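Local structure of Gp26 (Listeria phage P40, 4JZ5) at residues 169-174 against 185-190; 193-198 against 207-212. The protein probably hydrolyses the glycan strands of Listeria peptidoglycan, as the catalytic domain of a family 25 glycosyl hydrolase endolysin that breaks down the bacterial cell wall. All coordinates share one frame; numbering follows the deposited sequence.

Contact 1. Residues 169-174 against 185-190; sequences RWVARY and PSIPYD
Arg169 reaches along the chain at 187-190 and grips the carbonyl of Pro188 side-on. NE and NH2 both donate to Pro188 O. The NE of Arg169 lies 2.9 Å from Pro188 O, and the oxygen sits in the guanidinium plane. Both nitrogens come from the same face of the carbonyl: NE stands well above its plane, NH2 is only tilted from it. The bend at chi3 (62°) turns the guanidinium onto this oxygen. NH1 forms a salt bridge with Asp162. At the start of the strand, Arg169 N donates almost straight (171°) to Asp190 OD2, 2.8 Å away, on the anti side of the carboxylate and somewhat out of its plane. Asp190 N returns a bond to Arg169 O. Strand 169-172 belongs to the barrel sheet of the family 25 fold, and residues 185-190 lead into the next parallel strand, 191-195. Val171 fills the middle. Its CG1 lies 3.8 Å from Pro185 CB and also touches Ile187 CD1. Its CG2 meets Tyr189 CB at 3.9 Å, the two side chains crossing at about a right angle. Further along, Arg173 lays CB against the Pro185 ring, CB to CG 4.0 Å, while its NH1 pairs with Asp153 on helix 153-158.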
# COMPACT_ATOMS: atom_id res chain seq x y z
N ARG A 169 -5.89 5.12 -6.88
CA ARG A 169 -4.94 6.21 -6.64
C ARG A 169 -4.72 6.43 -5.14
O ARG A 169 -5.61 6.92 -4.45
CB ARG A 169 -5.46 7.50 -7.24
CG ARG A 169 -5.68 7.48 -8.75
CD ARG A 169 -6.51 8.67 -9.23
NE ARG A 169 -5.88 9.96 -8.98
CZ ARG A 169 -5.07 10.59 -9.82
NH1 ARG A 169 -4.76 10.07 -11.00
NH2 ARG A 169 -4.56 11.77 -9.48
N TRP A 170 -3.53 6.06 -4.68
CA TRP A 170 -3.16 6.18 -3.28
C TRP A 170 -2.10 7.28 -3.20
O TRP A 170 -0.97 7.11 -3.65
CB TRP A 170 -2.65 4.82 -2.80
CG TRP A 170 -2.33 4.74 -1.34
CD1 TRP A 170 -2.59 5.67 -0.37
CD2 TRP A 170 -1.68 3.65 -0.69
NE1 TRP A 170 -2.15 5.21 0.84
CE2 TRP A 170 -1.58 3.98 0.67
CE3 TRP A 170 -1.16 2.43 -1.13
CZ2 TRP A 170 -0.97 3.13 1.59
CZ3 TRP A 170 -0.58 1.59 -0.22
CH2 TRP A 170 -0.47 1.94 1.12
N VAL A 171 -2.51 8.44 -2.69
CA VAL A 171 -1.68 9.64 -2.76
C VAL A 171 -1.36 10.15 -1.36
O VAL A 171 -2.25 10.29 -0.52
CB VAL A 171 -2.39 10.75 -3.55
CG1 VAL A 171 -1.46 11.94 -3.74
CG2 VAL A 171 -2.87 10.23 -4.90
N ALA A 172 -0.07 10.42 -1.13
CA ALA A 172 0.38 10.94 0.16
C ALA A 172 0.52 12.45 0.14
O ALA A 172 1.09 13.03 -0.79
CB ALA A 172 1.69 10.30 0.55
N ARG A 173 0.04 13.07 1.21
CA ARG A 173 0.28 14.49 1.47
C ARG A 173 0.06 14.71 2.95
O ARG A 173 -1.05 14.49 3.44
CB ARG A 173 -0.65 15.39 0.66
CG ARG A 173 -0.38 16.89 0.84
CD ARG A 173 1.01 17.27 0.34
NE ARG A 173 1.30 18.69 0.55
CZ ARG A 173 0.92 19.67 -0.27
NH1 ARG A 173 0.24 19.43 -1.38
NH2 ARG A 173 1.23 20.93 0.03
N TYR A 174 1.10 15.13 3.66
CA TYR A 174 1.07 15.12 5.12
C TYR A 174 0.84 16.48 5.78
O TYR A 174 0.46 16.52 6.95
CB TYR A 174 2.37 14.57 5.69
CG TYR A 174 2.76 13.18 5.26
CD1 TYR A 174 1.82 12.27 4.77
CD2 TYR A 174 4.08 12.76 5.35
CE1 TYR A 174 2.20 11.00 4.40
CE2 TYR A 174 4.45 11.49 4.98
CZ TYR A 174 3.51 10.62 4.50
OH TYR A 174 3.94 9.35 4.15
N PRO A 185 -4.07 16.29 -0.74
CA PRO A 185 -3.30 16.25 -1.98
C PRO A 185 -3.77 17.31 -2.96
O PRO A 185 -4.93 17.70 -2.98
CB PRO A 185 -3.58 14.84 -2.51
CG PRO A 185 -3.91 14.05 -1.30
CD PRO A 185 -4.68 14.99 -0.43
N SER A 186 -2.85 17.76 -3.80
CA SER A 186 -3.17 18.75 -4.82
C SER A 186 -3.79 18.11 -6.06
O SER A 186 -4.15 18.81 -7.00
CB SER A 186 -1.91 19.50 -5.21
OG SER A 186 -1.04 18.68 -5.97
N ILE A 187 -3.89 16.78 -6.06
CA ILE A 187 -4.46 16.02 -7.16
C ILE A 187 -5.56 15.13 -6.62
O ILE A 187 -5.61 14.87 -5.42
CB ILE A 187 -3.39 15.15 -7.87
CG1 ILE A 187 -2.76 14.14 -6.90
CG2 ILE A 187 -2.32 16.03 -8.51
CD1 ILE A 187 -1.71 13.26 -7.54
N PRO A 188 -6.45 14.65 -7.48
CA PRO A 188 -7.49 13.74 -6.99
C PRO A 188 -6.90 12.46 -6.42
O PRO A 188 -5.86 11.97 -6.88
CB PRO A 188 -8.29 13.41 -8.25
CG PRO A 188 -8.04 14.56 -9.16
CD PRO A 188 -6.65 15.01 -8.89
N TYR A 189 -7.56 11.93 -5.40
CA TYR A 189 -7.11 10.70 -4.78
C TYR A 189 -8.29 9.78 -4.52
O TYR A 189 -9.44 10.23 -4.41
CB TYR A 189 -6.40 10.98 -3.45
CG TYR A 189 -7.32 11.52 -2.36
CD1 TYR A 189 -8.07 10.66 -1.57
CD2 TYR A 189 -7.43 12.88 -2.13
CE1 TYR A 189 -8.91 11.13 -0.60
CE2 TYR A 189 -8.28 13.37 -1.15
CZ TYR A 189 -9.01 12.49 -0.38
OH TYR A 189 -9.86 12.96 0.60
N ASP A 190 -8.00 8.49 -4.41
CA ASP A 190 -8.96 7.52 -3.89
C ASP A 190 -8.67 7.24 -2.40
O ASP A 190 -9.59 7.24 -1.57
CB ASP A 190 -8.91 6.22 -4.69
CG ASP A 190 -9.31 6.41 -6.14
OD1 ASP A 190 -10.25 7.18 -6.39
OD2 ASP A 190 -8.65 5.81 -7.01

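Contact 2. Residues 193-198 against 207-212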
# COMPACT_ATOMS: atom_id res chain seq x y z
N GLN A 193 -3.05 9.22 2.10
CA GLN A 193 -2.15 9.03 3.24
C GLN A 193 -1.83 10.40 3.82
O GLN A 193 -1.11 11.18 3.21
CB GLN A 193 -0.89 8.30 2.82
CG GLN A 193 -0.10 7.75 3.98
CD GLN A 193 1.19 7.17 3.49
OE1 GLN A 193 2.06 7.89 3.00
NE2 GLN A 193 1.31 5.85 3.54
N TYR A 194 -2.43 10.69 4.97
CA TYR A 194 -2.44 12.05 5.48
C TYR A 194 -1.41 12.34 6.56
O TYR A 194 -1.18 13.50 6.91
CB TYR A 194 -3.84 12.45 5.94
CG TYR A 194 -4.44 11.63 7.06
CD1 TYR A 194 -4.09 11.87 8.38
CD2 TYR A 194 -5.39 10.65 6.81
CE1 TYR A 194 -4.65 11.15 9.40
CE2 TYR A 194 -5.97 9.93 7.83
CZ TYR A 194 -5.60 10.19 9.13
OH TYR A 194 -6.19 9.46 10.14
N THR A 195 -0.78 11.31 7.10
CA THR A 195 0.28 11.49 8.08
C THR A 195 1.15 10.25 8.13
O THR A 195 0.68 9.14 7.82
CB THR A 195 -0.29 11.80 9.49
OG1 THR A 195 0.75 12.17 10.39
CG2 THR A 195 -1.04 10.61 10.07
N SER A 196 2.40 10.44 8.54
CA SER A 196 3.31 9.35 8.86
C SER A 196 3.50 9.23 10.37
O SER A 196 4.27 8.38 10.83
CB SER A 196 4.67 9.56 8.19
OG SER A 196 5.39 10.65 8.77
N LYS A 197 2.79 10.05 11.14
CA LYS A 197 3.02 10.15 12.58
C LYS A 197 1.74 9.88 13.36
O LYS A 197 1.50 10.47 14.41
CB LYS A 197 3.58 11.53 12.94
CG LYS A 197 4.87 11.86 12.23
CD LYS A 197 5.98 10.89 12.51
CE LYS A 197 7.27 11.36 11.85
NZ LYS A 197 8.40 10.42 12.05
N GLY A 198 0.93 8.97 12.84
CA GLY A 198 -0.26 8.57 13.55
C GLY A 198 0.03 7.97 14.91
O GLY A 198 1.10 7.39 15.14
N VAL A 207 2.67 5.54 13.00
CA VAL A 207 2.07 4.76 11.94
C VAL A 207 1.46 5.68 10.90
O VAL A 207 0.90 6.74 11.18
CB VAL A 207 1.05 3.75 12.50
CG1 VAL A 207 -0.13 4.43 13.12
CG2 VAL A 207 0.63 2.75 11.42
N ASP A 208 1.57 5.25 9.65
CA ASP A 208 0.92 5.91 8.53
C ASP A 208 -0.58 5.73 8.61
O ASP A 208 -1.09 4.59 8.74
CB ASP A 208 1.36 5.29 7.20
CG ASP A 208 2.80 5.55 6.84
OD1 ASP A 208 3.47 6.44 7.39
OD2 ASP A 208 3.29 4.83 5.91
N MET A 209 -1.31 6.84 8.49
CA MET A 209 -2.77 6.82 8.51
C MET A 209 -3.32 7.37 7.22
O MET A 209 -2.75 8.28 6.62
CB MET A 209 -3.29 7.61 9.70
CG MET A 209 -2.91 6.96 11.01
SD MET A 209 -3.55 7.81 12.45
CE MET A 209 -5.26 7.33 12.51
N ASN A 210 -4.44 6.79 6.82
CA ASN A 210 -5.06 7.05 5.53
C ASN A 210 -6.56 7.18 5.71
O ASN A 210 -7.15 6.60 6.63
CB ASN A 210 -4.81 5.91 4.52
CG ASN A 210 -3.35 5.53 4.38
OD1 ASN A 210 -2.66 5.99 3.49
ND2 ASN A 210 -2.88 4.64 5.25
N THR A 211 -7.20 7.90 4.79
CA THR A 211 -8.65 7.96 4.76
C THR A 211 -9.15 7.92 3.32
O THR A 211 -8.40 8.14 2.38
CB THR A 211 -9.20 9.20 5.53
OG1 THR A 211 -10.60 9.04 5.73
CG2 THR A 211 -8.94 10.49 4.79
N CYS A 212 -10.44 7.63 3.19
CA CYS A 212 -11.09 7.47 1.90
C CYS A 212 -12.58 7.44 2.12
O CYS A 212 -13.05 7.38 3.26
CB CYS A 212 -10.63 6.17 1.21
SG CYS A 212 -10.97 4.65 2.15
O HOH W 1 5.00 5.89 9.80
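This is antiparallel pairing with two beta bulges: strand 191-195 of the family 25 barrel sheet and, past a corner at Ser196, the separate strand at 197-198 both pair with strand 206-211. Gln193 pairs with Asn210, Thr195 with Met209 and Gly198 with Val207. The register slips by one residue between each pair and the next. Tyr194 N donates to Met209 O at 2.9 Å, and Met209 N to Thr195 O. Beyond the corner, Gly198 and Val207 exchange two backbone bonds.

The Tyr194 ring lies across the Met209 backbone. Its chi1 of 61° sets CG between the backbone N and the carbonyl carbon. Met209 O then sits over one ring face, 3.6 Å above the plane and offset toward the rim. Tyr194 CZ packs on Met209 CB at 3.5 Å. Met209 SD rests 3.6 Å from Gly198 CA; the bend at chi3 (77°) brings CE to Tyr194 OH, 3.3 Å away. Thr195 CG2 runs beside Met209 CB. Thr195 OG1 accepts from Lys197 N at 3.0 Å, an ST turn that shapes the corner, and also hydrogen-bonds Asp177 OD1.

On the other face, Gln193 and Asn210 lie side by side and point the same way, their amide planes 43° apart. Gln193 OE1 bonds Tyr150 OH, with Tyr174 its other partner. Gln193 NE2 and Asn210 ND2 both donate to Asp27 OD1; Asn210 OD1 takes Trp170 NE1. The acidic Asp208 and Asp27 bring their OD2 atoms close. One water donates to Ser196 O and Asp208 OD1, linking the corner residue to the facing strand.

Strand 206-211 is flanked by strand 25-28, where Leu26 meets Met209 and Ile28 meets Val207. Strand 191-195 borders strand 169-172 through Trp170 and Ala172.

Overall arrangement
Contact 1 and contact 2 follow one another along the chain, their centres about 11 Å apart. Strand 169-172 of contact 1 lies parallel to strand 191-195 of contact 2, and strand 206-211 follows antiparallel. Two probable hydrogen bonds tie them: Tyr174 OH lies 2.6 Å from Gln193 OE1, and Trp170 NE1 lies 2.8 Å from Asn210 OD1. Ala172 CB also packs on Gln193 OE1 at 3.5 Å. Contact 1 is largely at the surface, whereas contact 2 is mostly buried. The polar cluster of Gln193, Asn210, Asp208 and Asp27 is consistent with the acidic active-site region of family 25 enzymes, and Tyr174 and Trp170 join it from contact 1.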